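Long-range contacts in possible periplasmic protein (Campylobacter jejuni, PDB 3RGC), which is a periplasmic SurA-like chaperone that probably also has peptidyl-prolyl cis-trans isomerase activity: residues M40-Q44 / Y237-R242; I50-E56 / L97-L102. One frame throughout, in Å; residues are numbered along the deposited sequence.

Contact 1 (M40-Q44 / Y237-R242); sequences MEISQ and YFDKLR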
loop_
_atom_site.group_PDB
_atom_site.type_symbol
_atom_site.label_atom_id
_atom_site.label_comp_id
_atom_site.label_asym_id
_atom_site.label_seq_id
_atom_site.Cartn_x
_atom_site.Cartn_y
_atom_site.Cartn_z
ATOM N N MET B 40 16.347 -35.829 -9.702
ATOM C CA MET B 40 14.923 -36.099 -9.847
ATOM C C MET B 40 14.285 -35.033 -10.732
ATOM O O MET B 40 13.483 -35.349 -11.600
ATOM C CB MET B 40 14.217 -36.155 -8.482
ATOM C CG MET B 40 14.472 -37.422 -7.665
ATOM S SD MET B 40 13.687 -37.376 -6.019
ATOM C CE MET B 40 12.045 -37.140 -6.523
ATOM N N GLU B 41 14.654 -33.770 -10.524
ATOM C CA GLU B 41 14.054 -32.673 -11.291
ATOM C C GLU B 41 14.438 -32.748 -12.755
ATOM O O GLU B 41 13.599 -32.619 -13.636
ATOM C CB GLU B 41 14.515 -31.314 -10.754
ATOM C CG GLU B 41 13.969 -30.963 -9.379
ATOM C CD GLU B 41 14.659 -29.748 -8.776
ATOM O OE1 GLU B 41 15.732 -29.357 -9.282
ATOM O OE2 GLU B 41 14.136 -29.189 -7.794
ATOM N N ILE B 42 15.727 -32.935 -13.004
ATOM C CA ILE B 42 16.236 -33.036 -14.365
ATOM C C ILE B 42 15.498 -34.122 -15.121
ATOM O O ILE B 42 15.125 -33.939 -16.277
ATOM C CB ILE B 42 17.733 -33.338 -14.367
ATOM C CG1 ILE B 42 18.519 -32.105 -13.920
ATOM C CG2 ILE B 42 18.188 -33.781 -15.746
ATOM C CD1 ILE B 42 19.956 -32.413 -13.521
ATOM N N SER B 43 15.267 -35.249 -14.456
ATOM C CA SER B 43 14.584 -36.382 -15.091
ATOM C C SER B 43 13.117 -36.088 -15.385
ATOM O O SER B 43 12.569 -36.509 -16.406
ATOM C CB SER B 43 14.726 -37.634 -14.224
ATOM O OG SER B 43 13.490 -38.315 -14.121
ATOM N N GLN B 44 12.470 -35.379 -14.469
ATOM C CA GLN B 44 11.107 -34.923 -14.686
ATOM C C GLN B 44 11.067 -33.876 -15.807
ATOM O O GLN B 44 10.124 -33.834 -16.595
ATOM C CB GLN B 44 10.546 -34.329 -13.398
ATOM C CG GLN B 44 10.246 -35.379 -12.344
ATOM C CD GLN B 44 9.333 -36.485 -12.864
ATOM O OE1 GLN B 44 8.265 -36.224 -13.429
ATOM N NE2 GLN B 44 9.758 -37.728 -12.679
ATOM N N TYR B 237 3.909 -34.954 -4.867
ATOM C CA TYR B 237 4.313 -35.443 -6.176
ATOM C C TYR B 237 5.745 -35.973 -6.110
ATOM O O TYR B 237 6.049 -37.036 -6.665
ATOM C CB TYR B 237 4.200 -34.319 -7.214
ATOM C CG TYR B 237 4.551 -34.746 -8.622
ATOM C CD1 TYR B 237 3.567 -35.137 -9.519
ATOM C CD2 TYR B 237 5.870 -34.761 -9.052
ATOM C CE1 TYR B 237 3.897 -35.534 -10.807
ATOM C CE2 TYR B 237 6.202 -35.151 -10.322
ATOM C CZ TYR B 237 5.216 -35.536 -11.197
ATOM O OH TYR B 237 5.560 -35.913 -12.469
ATOM N N PHE B 238 6.619 -35.235 -5.426
ATOM C CA PHE B 238 8.000 -35.682 -5.237
ATOM C C PHE B 238 8.203 -36.783 -4.192
ATOM O O PHE B 238 9.102 -37.607 -4.347
ATOM C CB PHE B 238 8.966 -34.506 -5.050
ATOM C CG PHE B 238 9.224 -33.756 -6.327
ATOM C CD1 PHE B 238 9.999 -34.317 -7.324
ATOM C CD2 PHE B 238 8.638 -32.524 -6.557
ATOM C CE1 PHE B 238 10.216 -33.648 -8.514
ATOM C CE2 PHE B 238 8.853 -31.855 -7.748
ATOM C CZ PHE B 238 9.642 -32.417 -8.724
ATOM N N ASP B 239 7.364 -36.839 -3.161
ATOM C CA ASP B 239 7.417 -37.987 -2.240
ATOM C C ASP B 239 7.129 -39.283 -2.979
ATOM O O ASP B 239 7.898 -40.239 -2.894
ATOM C CB ASP B 239 6.425 -37.855 -1.089
ATOM C CG ASP B 239 6.693 -36.644 -0.232
ATOM O OD1 ASP B 239 7.861 -36.188 -0.211
ATOM O OD2 ASP B 239 5.729 -36.143 0.407
ATOM N N LYS B 240 6.008 -39.311 -3.696
ATOM C CA LYS B 240 5.633 -40.481 -4.472
ATOM C C LYS B 240 6.750 -40.854 -5.438
ATOM O O LYS B 240 6.915 -42.018 -5.795
ATOM C CB LYS B 240 4.352 -40.221 -5.260
ATOM C CG LYS B 240 3.075 -40.196 -4.433
ATOM C CD LYS B 240 1.862 -40.086 -5.345
ATOM C CE LYS B 240 0.561 -40.135 -4.569
ATOM N NZ LYS B 240 -0.615 -40.006 -5.479
ATOM N N LEU B 241 7.509 -39.857 -5.873
ATOM C CA LEU B 241 8.560 -40.090 -6.846
ATOM C C LEU B 241 9.791 -40.656 -6.152
ATOM O O LEU B 241 10.413 -41.593 -6.647
ATOM C CB LEU B 241 8.912 -38.798 -7.570
ATOM C CG LEU B 241 9.545 -39.002 -8.940
ATOM C CD1 LEU B 241 8.622 -39.842 -9.800
ATOM C CD2 LEU B 241 9.838 -37.660 -9.590
ATOM N N ARG B 242 10.133 -40.086 -5.000
ATOM C CA ARG B 242 11.251 -40.577 -4.196
ATOM C C ARG B 242 11.051 -42.036 -3.829
ATOM O O ARG B 242 12.001 -42.723 -3.470
ATOM C CB ARG B 242 11.421 -39.742 -2.930
ATOM C CG ARG B 242 12.114 -38.417 -3.157
ATOM C CD ARG B 242 11.922 -37.466 -1.977
ATOM N NE ARG B 242 11.706 -36.093 -2.434
ATOM C CZ ARG B 242 11.334 -35.086 -1.652
ATOM N NH1 ARG B 242 11.139 -35.283 -0.355
ATOM N NH2 ARG B 242 11.156 -33.878 -2.168
#

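Contact 2 (I50-E56 / L97-L102); sequences IVVNDLE and LEKRKL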
loop_
_atom_site.group_PDB
_atom_site.type_symbol
_atom_site.label_atom_id
_atom_site.label_comp_id
_atom_site.label_asym_id
_atom_site.label_seq_id
_atom_site.Cartn_x
_atom_site.Cartn_y
_atom_site.Cartn_z
ATOM N N ILE B 50 10.171 -30.113 -20.431
ATOM C CA ILE B 50 10.416 -28.766 -19.959
ATOM C C ILE B 50 11.628 -28.250 -20.696
ATOM O O ILE B 50 12.611 -28.962 -20.815
ATOM C CB ILE B 50 10.723 -28.738 -18.446
ATOM C CG1 ILE B 50 9.562 -29.324 -17.648
ATOM C CG2 ILE B 50 11.011 -27.318 -17.983
ATOM C CD1 ILE B 50 8.226 -28.654 -17.940
ATOM N N VAL B 51 11.561 -27.013 -21.185
ATOM C CA VAL B 51 12.707 -26.388 -21.847
ATOM C C VAL B 51 12.619 -24.846 -21.865
ATOM O O VAL B 51 11.536 -24.277 -21.880
ATOM C CB VAL B 51 12.880 -26.926 -23.295
ATOM C CG1 VAL B 51 11.791 -26.382 -24.184
ATOM C CG2 VAL B 51 14.231 -26.550 -23.840
ATOM N N VAL B 52 13.779 -24.195 -21.883
ATOM C CA VAL B 52 13.895 -22.746 -21.971
ATOM C C VAL B 52 14.792 -22.283 -23.155
ATOM O O VAL B 52 15.972 -22.622 -23.219
ATOM C CB VAL B 52 14.500 -22.204 -20.670
ATOM C CG1 VAL B 52 14.662 -20.701 -20.750
ATOM C CG2 VAL B 52 13.657 -22.635 -19.464
ATOM N N ASN B 53 14.205 -21.517 -24.076
ATOM C CA ASN B 53 14.895 -20.854 -25.190
ATOM C C ASN B 53 15.850 -19.792 -24.730
ATOM O O ASN B 53 15.713 -19.246 -23.636
ATOM C CB ASN B 53 13.886 -20.024 -26.008
ATOM C CG ASN B 53 13.066 -20.843 -26.893
ATOM O OD1 ASN B 53 11.854 -20.830 -26.806
ATOM N ND2 ASN B 53 13.717 -21.585 -27.777
ATOM N N ASP B 54 16.726 -19.388 -25.637
ATOM C CA ASP B 54 17.472 -18.160 -25.456
ATOM C C ASP B 54 16.554 -16.944 -25.465
ATOM O O ASP B 54 16.749 -16.032 -24.670
ATOM C CB ASP B 54 18.558 -18.047 -26.507
ATOM C CG ASP B 54 19.679 -19.042 -26.268
ATOM O OD1 ASP B 54 20.720 -18.636 -25.704
ATOM O OD2 ASP B 54 19.503 -20.236 -26.612
ATOM N N LEU B 55 15.539 -16.943 -26.326
ATOM C CA LEU B 55 14.586 -15.828 -26.355
ATOM C C LEU B 55 13.710 -15.743 -25.108
ATOM O O LEU B 55 13.474 -14.660 -24.607
ATOM C CB LEU B 55 13.708 -15.844 -27.605
ATOM C CG LEU B 55 14.433 -15.833 -28.956
ATOM C CD1 LEU B 55 13.424 -15.679 -30.078
ATOM C CD2 LEU B 55 15.479 -14.738 -29.026
ATOM N N GLU B 56 13.214 -16.874 -24.621
ATOM C CA GLU B 56 12.559 -16.895 -23.326
ATOM C C GLU B 56 13.509 -16.392 -22.257
ATOM O O GLU B 56 13.121 -15.615 -21.401
ATOM C CB GLU B 56 12.166 -18.311 -22.941
ATOM C CG GLU B 56 11.060 -18.906 -23.752
ATOM C CD GLU B 56 10.761 -20.298 -23.282
ATOM O OE1 GLU B 56 11.558 -21.205 -23.605
ATOM O OE2 GLU B 56 9.762 -20.473 -22.552
ATOM N N LEU B 97 14.759 -20.738 -14.217
ATOM C CA LEU B 97 13.560 -20.688 -15.060
ATOM C C LEU B 97 13.090 -22.081 -15.450
ATOM O O LEU B 97 11.886 -22.338 -15.512
ATOM C CB LEU B 97 13.791 -19.872 -16.328
ATOM C CG LEU B 97 14.001 -18.362 -16.205
ATOM C CD1 LEU B 97 14.530 -17.798 -17.530
ATOM C CD2 LEU B 97 12.710 -17.675 -15.801
ATOM N N GLU B 98 14.041 -22.964 -15.745
ATOM C CA GLU B 98 13.708 -24.338 -16.071
ATOM C C GLU B 98 12.996 -24.951 -14.871
ATOM O O GLU B 98 11.949 -25.585 -15.021
ATOM C CB GLU B 98 14.962 -25.146 -16.420
ATOM C CG GLU B 98 15.588 -24.809 -17.753
ATOM C CD GLU B 98 16.995 -25.396 -17.903
ATOM O OE1 GLU B 98 17.727 -25.439 -16.895
ATOM O OE2 GLU B 98 17.369 -25.818 -19.021
ATOM N N LYS B 99 13.556 -24.738 -13.682
ATOM C CA LYS B 99 12.954 -25.227 -12.447
ATOM C C LYS B 99 11.577 -24.603 -12.223
ATOM O O LYS B 99 10.646 -25.285 -11.773
ATOM C CB LYS B 99 13.856 -24.964 -11.233
ATOM C CG LYS B 99 15.128 -25.823 -11.167
ATOM C CD LYS B 99 15.967 -25.488 -9.912
ATOM C CE LYS B 99 17.332 -26.163 -9.933
ATOM N NZ LYS B 99 17.515 -27.102 -8.773
ATOM N N ARG B 100 11.438 -23.319 -12.540
ATOM C CA ARG B 100 10.133 -22.667 -12.405
ATOM C C ARG B 100 9.113 -23.234 -13.391
ATOM O O ARG B 100 7.968 -23.481 -13.008
ATOM C CB ARG B 100 10.222 -21.143 -12.542
ATOM C CG ARG B 100 10.452 -20.433 -11.215
ATOM C CD ARG B 100 10.234 -18.926 -11.302
ATOM N NE ARG B 100 11.330 -18.243 -11.981
ATOM C CZ ARG B 100 12.540 -18.069 -11.457
ATOM N NH1 ARG B 100 12.818 -18.543 -10.248
ATOM N NH2 ARG B 100 13.476 -17.430 -12.147
ATOM N N LYS B 101 9.517 -23.455 -14.648
ATOM C CA LYS B 101 8.615 -24.099 -15.606
ATOM C C LYS B 101 8.185 -25.485 -15.086
ATOM O O LYS B 101 7.018 -25.861 -15.187
ATOM C CB LYS B 101 9.247 -24.215 -16.994
ATOM C CG LYS B 101 9.113 -22.983 -17.877
ATOM C CD LYS B 101 9.606 -23.273 -19.290
ATOM C CE LYS B 101 9.099 -22.250 -20.284
ATOM N NZ LYS B 101 9.192 -22.760 -21.695
ATOM N N LEU B 102 9.131 -26.218 -14.496
ATOM C CA LEU B 102 8.884 -27.578 -14.003
ATOM C C LEU B 102 7.822 -27.588 -12.915
ATOM O O LEU B 102 6.858 -28.357 -12.974
ATOM C CB LEU B 102 10.188 -28.211 -13.472
ATOM C CG LEU B 102 9.996 -29.499 -12.664
ATOM C CD1 LEU B 102 9.355 -30.567 -13.536
ATOM C CD2 LEU B 102 11.296 -30.029 -12.025
HETATM O O HOH W 1 16.199 -26.054 -21.342
#

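Contact 1 (M40-Q44 / Y237-R242)
In the SurA-like chaperone core, the C-terminal helix 218-244 returns to the N-terminal helices, and here the axis of residues 237-242 crosses that of residues 40-44 of helix 30-48 at 100°, the two segment axes being 12.0 Å apart at closest approach. At that spacing long side chains must bridge the gap, and Met40 and Gln44, one turn apart on the same face, do so. Tyr237 opens the contact: its ring reaches across so that OH donates a hydrogen bond to Gln44 OE1 (2.9 Å), while the ring itself also touches Ile106 of helix 86-107. Phe238, buried next to it, meets Met40 CE at its ring edge (3.6 Å to CD1) and also packs on Ile106, so three helices converge around these aromatics. Asp239 points away from the interface and keeps a charge-only pairing with Arg242. Leu241 is directed at helix 30-48 and fits between Met40 and Gln44: CB lies 3.7 Å from Met40 CE, and CD2 lies 3.1 Å from Gln44 NE2. At the exposed border, the aliphatic part of Arg242 closes over the thioether, with CG 3.4 Å from Met40 SD.

Contact 2 (I50-E56 / L97-L102)
Lys101, Ile50 and Val52 lose the most surface where the extended linker leading into helix 54-67 runs along helix 86-107. Lys101 stretches its extended side chain past the linker to place NZ between two acceptors, the backbone O of Val51 (2.8 Å) and Glu56 OE2 (2.5 Å), the latter a salt bridge. Glu56 also binds the start of its own helix, since Asn53 N donates to its OE1 (2.7 Å); one carboxylate thus joins the helix N terminus to Lys101. Along the aliphatic part of the lysine, Ile50 and Val52 both point at the helix while Val51 between them turns away. Ile50 CG2 rests 3.7 Å from Lys101 CB, and Val52 CG2 lies 3.4 Å from Glu98 CG. A water accepts from Val52 N and donates to Glu98 OE2. In this SurA-type helical domain, the linker is thereby fastened to helix 86-107, whose Leu97 packs on Leu57 and Ala60 of helix 54-67 and whose Leu102 packs against helix 30-48.

Overall arrangement
From the N terminus, strands 3-7 and 10-13 lead through helix 14-23 to helix 30-48, which supplies the first side of contact 1. The chain then enters the linker of contact 2, and after helices 54-67 and 72-81 helix 86-107 returns to close that short, strand-free excursion. Contact 1 closes much later, once the chain has passed through the domain with the 135-143/198-207 sheet, probably FKBP-related, and come back along helix 218-244, so contact 2 lies wholly within its loop. Their centres are about 18 Å apart, yet they touch: Glu41 forms a salt bridge with Lys99, and Leu102 packs against Glu41 and Gln44. Helices 30-48, 86-107 and 218-244 are thereby joined into one chaperone core built from both chain ends.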